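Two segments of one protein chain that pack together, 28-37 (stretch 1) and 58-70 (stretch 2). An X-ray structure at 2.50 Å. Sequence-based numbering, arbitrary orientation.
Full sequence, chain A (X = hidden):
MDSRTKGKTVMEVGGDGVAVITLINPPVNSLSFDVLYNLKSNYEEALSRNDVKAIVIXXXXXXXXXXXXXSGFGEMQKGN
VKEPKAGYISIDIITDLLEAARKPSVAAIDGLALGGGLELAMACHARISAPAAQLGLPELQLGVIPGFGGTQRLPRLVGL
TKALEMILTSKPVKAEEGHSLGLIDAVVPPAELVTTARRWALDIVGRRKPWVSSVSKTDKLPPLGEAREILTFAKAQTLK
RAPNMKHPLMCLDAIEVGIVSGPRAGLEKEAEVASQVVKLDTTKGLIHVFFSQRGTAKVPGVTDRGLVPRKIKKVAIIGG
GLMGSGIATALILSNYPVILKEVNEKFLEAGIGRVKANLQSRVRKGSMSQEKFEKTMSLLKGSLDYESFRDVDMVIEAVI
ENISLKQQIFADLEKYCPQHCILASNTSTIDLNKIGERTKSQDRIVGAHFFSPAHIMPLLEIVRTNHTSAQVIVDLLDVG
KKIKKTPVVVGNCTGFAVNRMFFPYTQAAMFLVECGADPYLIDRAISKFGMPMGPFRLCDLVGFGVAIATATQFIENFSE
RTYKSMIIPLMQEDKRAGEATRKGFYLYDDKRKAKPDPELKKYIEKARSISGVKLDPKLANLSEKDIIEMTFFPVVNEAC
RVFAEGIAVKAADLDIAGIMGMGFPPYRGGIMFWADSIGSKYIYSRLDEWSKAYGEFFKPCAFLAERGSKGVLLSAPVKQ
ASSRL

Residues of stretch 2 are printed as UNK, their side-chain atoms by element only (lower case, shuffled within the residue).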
# COMPACT_ATOMS: atom_id res chain seq x y z
N VAL A 28 -10.02 -14.82 8.62
CA VAL A 28 -10.33 -13.85 9.66
C VAL A 28 -11.81 -13.73 9.98
O VAL A 28 -12.26 -12.72 10.52
CB VAL A 28 -9.80 -12.44 9.29
CG1 VAL A 28 -8.29 -12.46 9.16
CG2 VAL A 28 -10.46 -11.95 8.01
N ASN A 29 -12.58 -14.76 9.64
CA ASN A 29 -14.01 -14.77 9.92
C ASN A 29 -14.75 -13.58 9.31
O ASN A 29 -15.56 -12.94 9.98
CB ASN A 29 -14.26 -14.83 11.43
CG ASN A 29 -13.74 -16.11 12.06
OD1 ASN A 29 -13.98 -17.20 11.55
ND2 ASN A 29 -13.03 -15.97 13.17
N SER A 30 -14.47 -13.30 8.04
CA SER A 30 -15.16 -12.22 7.34
C SER A 30 -16.65 -12.52 7.24
O SER A 30 -17.06 -13.67 7.18
CB SER A 30 -14.56 -12.01 5.95
OG SER A 30 -13.26 -11.45 6.03
N LEU A 31 -17.45 -11.46 7.21
CA LEU A 31 -18.90 -11.61 7.16
C LEU A 31 -19.41 -11.83 5.73
O LEU A 31 -19.86 -10.89 5.08
CB LEU A 31 -19.59 -10.38 7.76
CG LEU A 31 -19.33 -10.09 9.23
CD1 LEU A 31 -20.07 -8.83 9.65
CD2 LEU A 31 -19.74 -11.27 10.10
N SER A 32 -19.33 -13.07 5.26
CA SER A 32 -19.92 -13.42 3.99
C SER A 32 -21.44 -13.44 4.14
O SER A 32 -21.96 -13.43 5.25
CB SER A 32 -19.44 -14.79 3.53
OG SER A 32 -19.93 -15.80 4.40
N PHE A 33 -22.15 -13.46 3.02
CA PHE A 33 -23.60 -13.57 3.06
C PHE A 33 -23.99 -14.86 3.76
O PHE A 33 -24.94 -14.90 4.53
CB PHE A 33 -24.19 -13.53 1.65
CG PHE A 33 -24.13 -12.18 1.01
CD1 PHE A 33 -24.84 -11.11 1.54
CD2 PHE A 33 -23.38 -11.97 -0.14
CE1 PHE A 33 -24.78 -9.86 0.95
CE2 PHE A 33 -23.32 -10.73 -0.73
CZ PHE A 33 -24.02 -9.67 -0.18
N ASP A 34 -23.23 -15.92 3.48
CA ASP A 34 -23.47 -17.22 4.10
C ASP A 34 -23.51 -17.08 5.61
O ASP A 34 -24.50 -17.45 6.25
CB ASP A 34 -22.37 -18.21 3.70
CG ASP A 34 -22.20 -18.33 2.20
OD1 ASP A 34 -21.78 -19.41 1.74
OD2 ASP A 34 -22.47 -17.34 1.48
N VAL A 35 -22.43 -16.55 6.18
CA VAL A 35 -22.36 -16.31 7.61
C VAL A 35 -23.57 -15.50 8.07
O VAL A 35 -24.22 -15.85 9.06
CB VAL A 35 -21.06 -15.57 7.98
CG1 VAL A 35 -21.10 -15.11 9.44
CG2 VAL A 35 -19.85 -16.45 7.72
N LEU A 36 -23.87 -14.44 7.34
CA LEU A 36 -24.95 -13.53 7.71
C LEU A 36 -26.32 -14.20 7.74
O LEU A 36 -27.13 -13.93 8.62
CB LEU A 36 -24.98 -12.31 6.78
CG LEU A 36 -23.87 -11.29 7.02
CD1 LEU A 36 -23.77 -10.31 5.87
CD2 LEU A 36 -24.09 -10.56 8.34
N TYR A 37 -26.58 -15.08 6.78
CA TYR A 37 -27.87 -15.76 6.70
C TYR A 37 -27.98 -16.87 7.75
O TYR A 37 -29.07 -17.17 8.23
CB TYR A 37 -28.13 -16.31 5.30
CG TYR A 37 -28.20 -15.23 4.24
CD1 TYR A 37 -28.89 -14.05 4.48
CD2 TYR A 37 -27.59 -15.39 3.01
CE1 TYR A 37 -28.96 -13.05 3.53
CE2 TYR A 37 -27.65 -14.40 2.04
CZ TYR A 37 -28.34 -13.23 2.31
OH TYR A 37 -28.41 -12.24 1.36
N UNK A 58 -19.38 -14.33 19.11
CA UNK A 58 -17.92 -14.36 19.12
C UNK A 58 -17.41 -15.05 17.87
O UNK A 58 -18.17 -15.69 17.15
o UNK A 58 -15.96 -15.04 20.37
c UNK A 58 -17.87 -16.50 20.43
c UNK A 58 -17.39 -15.06 20.38
N UNK A 59 -16.11 -14.91 17.61
CA UNK A 59 -15.51 -15.51 16.44
C UNK A 59 -14.69 -16.74 16.78
O UNK A 59 -14.38 -16.99 17.94
N UNK A 60 -14.33 -17.51 15.76
CA UNK A 60 -13.53 -18.72 15.95
C UNK A 60 -12.04 -18.40 15.93
O UNK A 60 -11.60 -17.45 15.28
c UNK A 60 -13.86 -19.75 14.89
N UNK A 61 -11.26 -19.21 16.64
CA UNK A 61 -9.81 -19.08 16.63
C UNK A 61 -9.33 -17.69 17.04
O UNK A 61 -8.50 -17.08 16.36
c UNK A 61 -9.40 -21.04 13.31
c UNK A 61 -9.52 -20.87 14.82
c UNK A 61 -8.07 -20.51 12.79
c UNK A 61 -9.26 -19.43 15.24
n UNK A 61 -7.99 -20.53 11.30
N UNK A 62 -9.86 -17.19 18.15
CA UNK A 62 -9.41 -15.94 18.74
C UNK A 62 -9.49 -14.72 17.84
O UNK A 62 -8.61 -13.86 17.87
N UNK A 63 -10.55 -14.64 17.04
CA UNK A 63 -10.76 -13.50 16.14
C UNK A 63 -12.25 -13.29 15.91
O UNK A 63 -12.95 -14.21 15.46
n UNK A 63 -6.16 -15.12 11.66
c UNK A 63 -10.06 -13.73 14.80
c UNK A 63 -5.66 -14.41 12.67
c UNK A 63 -8.55 -13.62 14.86
n UNK A 63 -6.48 -13.87 13.57
c UNK A 63 -7.93 -14.00 13.53
n UNK A 63 -4.35 -14.25 12.77
N UNK A 64 -12.73 -12.09 16.20
CA UNK A 64 -14.15 -11.79 16.04
C UNK A 64 -14.57 -11.79 14.57
O UNK A 64 -15.32 -12.67 14.14
c UNK A 64 -16.71 -10.90 17.81
c UNK A 64 -15.98 -10.23 16.84
c UNK A 64 -18.72 -9.83 17.09
c UNK A 64 -18.01 -9.16 16.12
c UNK A 64 -14.51 -10.45 16.70
c UNK A 64 -18.07 -10.71 17.94
c UNK A 64 -16.65 -9.36 16.00
N UNK A 65 -14.09 -10.81 13.81
CA UNK A 65 -14.43 -10.71 12.39
C UNK A 65 -13.63 -9.60 11.70
O UNK A 65 -13.65 -8.45 12.13
o UNK A 65 -16.27 -10.44 10.83
c UNK A 65 -15.93 -10.46 12.20
N UNK A 66 -12.93 -9.96 10.63
CA UNK A 66 -12.01 -9.05 9.99
C UNK A 66 -12.60 -8.12 8.94
O UNK A 66 -11.91 -7.23 8.44
N UNK A 67 -13.87 -8.32 8.61
CA UNK A 67 -14.51 -7.47 7.62
C UNK A 67 -15.47 -8.22 6.71
O UNK A 67 -16.21 -9.09 7.17
N UNK A 68 -15.46 -7.87 5.43
CA UNK A 68 -16.34 -8.51 4.46
C UNK A 68 -15.58 -9.50 3.58
O UNK A 68 -14.39 -9.33 3.33
c UNK A 68 -18.36 -7.93 3.02
c UNK A 68 -20.79 -8.78 1.97
c UNK A 68 -17.05 -7.46 3.60
c UNK A 68 -19.67 -8.72 1.17
c UNK A 68 -19.49 -7.99 3.82
c UNK A 68 -18.46 -8.29 1.69
c UNK A 68 -20.70 -8.42 3.30
N UNK A 69 -16.28 -10.53 3.12
CA UNK A 69 -15.65 -11.62 2.38
C UNK A 69 -15.05 -11.17 1.06
O UNK A 69 -15.51 -10.21 0.45
o UNK A 69 -16.64 -14.94 1.22
c UNK A 69 -15.99 -14.07 1.83
c UNK A 69 -16.66 -12.75 2.14
o UNK A 69 -14.81 -14.24 2.22
N UNK A 70 -14.01 -11.88 0.62
CA UNK A 70 -13.33 -11.55 -0.63
C UNK A 70 -13.40 -12.72 -1.62
O UNK A 70 -14.36 -12.85 -2.37
c UNK A 70 -11.73 -10.06 0.63
c UNK A 70 -9.61 -12.15 0.38
c UNK A 70 -11.85 -11.19 -0.38
c UNK A 70 -11.07 -12.43 0.09

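Position 58 carries one carbon bearing an oxygen and a second carbon, a branched three-atom side chain that stays out of reach of stretch 1; it is Thr58. Position 59 has no side-chain atoms. A CB modelled there would lie 1.7 Å from the backbone O of position 63, a clash within stretch 2 itself, and the residue is Gly59.

Position 60 has a single side-chain carbon, which makes it Ala60. Its backbone matters more than its methyl: Asn29 ND2 donates to Ala60 O at 2.9 Å, with an angle of 144° at the hydrogen. Position 61 shows four carbons in a row ending in nitrogen, the pattern of Lys61; although its CA-to-CB bond points toward stretch 1, the side chain makes no contact. Position 62 has no side-chain atoms, and its phi of 58° favours the residue found, Gly62.

Position 63 has three carbons, a nitrogen, then a carbon carrying two more nitrogens. This guanidinium identifies Arg63, whose NH1 lies 4.2 Å from Val28 CG1, and whose backbone O accepts a second bond from Asn29 ND2, also at 2.9 Å. At position 64, one carbon leads to a ring of six carbons with no heteroatom: Phe64. Its CA-to-CB bond points away, and it meets stretch 1 through its backbone, with Phe64 O 3.6 Å from Asn29 CB.

Position 65 has one carbon and one oxygen, hence Ser65. With chi1 at -176° (t), its hydroxyl reaches the backbone of stretch 1, and Ser65 OG donates to Asn29 O at 2.7 Å. Position 66 lacks a side chain. A CB would fall 2.5 Å from Val28 CG2, a clash, so the bare backbone of Gly66 allows the close approach in which Gly66 N donates to Val28 O at 2.8 Å. Position 67 is also bare; at phi/psi of 142/-140° a CB would be jammed against the preceding carbonyl oxygen, which calls for Gly67. Its own carbonyl accepts a nearly straight bond, Leu31 N to Gly67 O, at 2.7 Å and 172°.

Position 68 again has one carbon and a six-carbon ring, so it is Phe68. CA-to-CB points away, but the end of the side chain comes nearer: Phe68 CE1 is 3.2 Å from Leu31 O, and Phe68 CZ is 4.0 Å from Phe33 CZ. Position 69 has two carbons, the second carrying two oxygens: Asp69, with OD2 3.6 Å from Ser32 CB. Position 70 has four carbons, forked at the first with one arm two carbons long; this is Ile70, beyond contact range.

The contact therefore rests on five hydrogen bonds. Three involve Asn29, whose ND2 spans two carbonyls while its O receives the serine hydroxyl; the other two join main chain to main chain. Beyond them, the edge of Phe68 meets the face of Phe33, planes at 84° and centroids 5.6 Å apart, at the start of the helix that Ser32 caps by accepting from Val35 N.

Stretch 2 58-70: TGAKGRFSGGFDI
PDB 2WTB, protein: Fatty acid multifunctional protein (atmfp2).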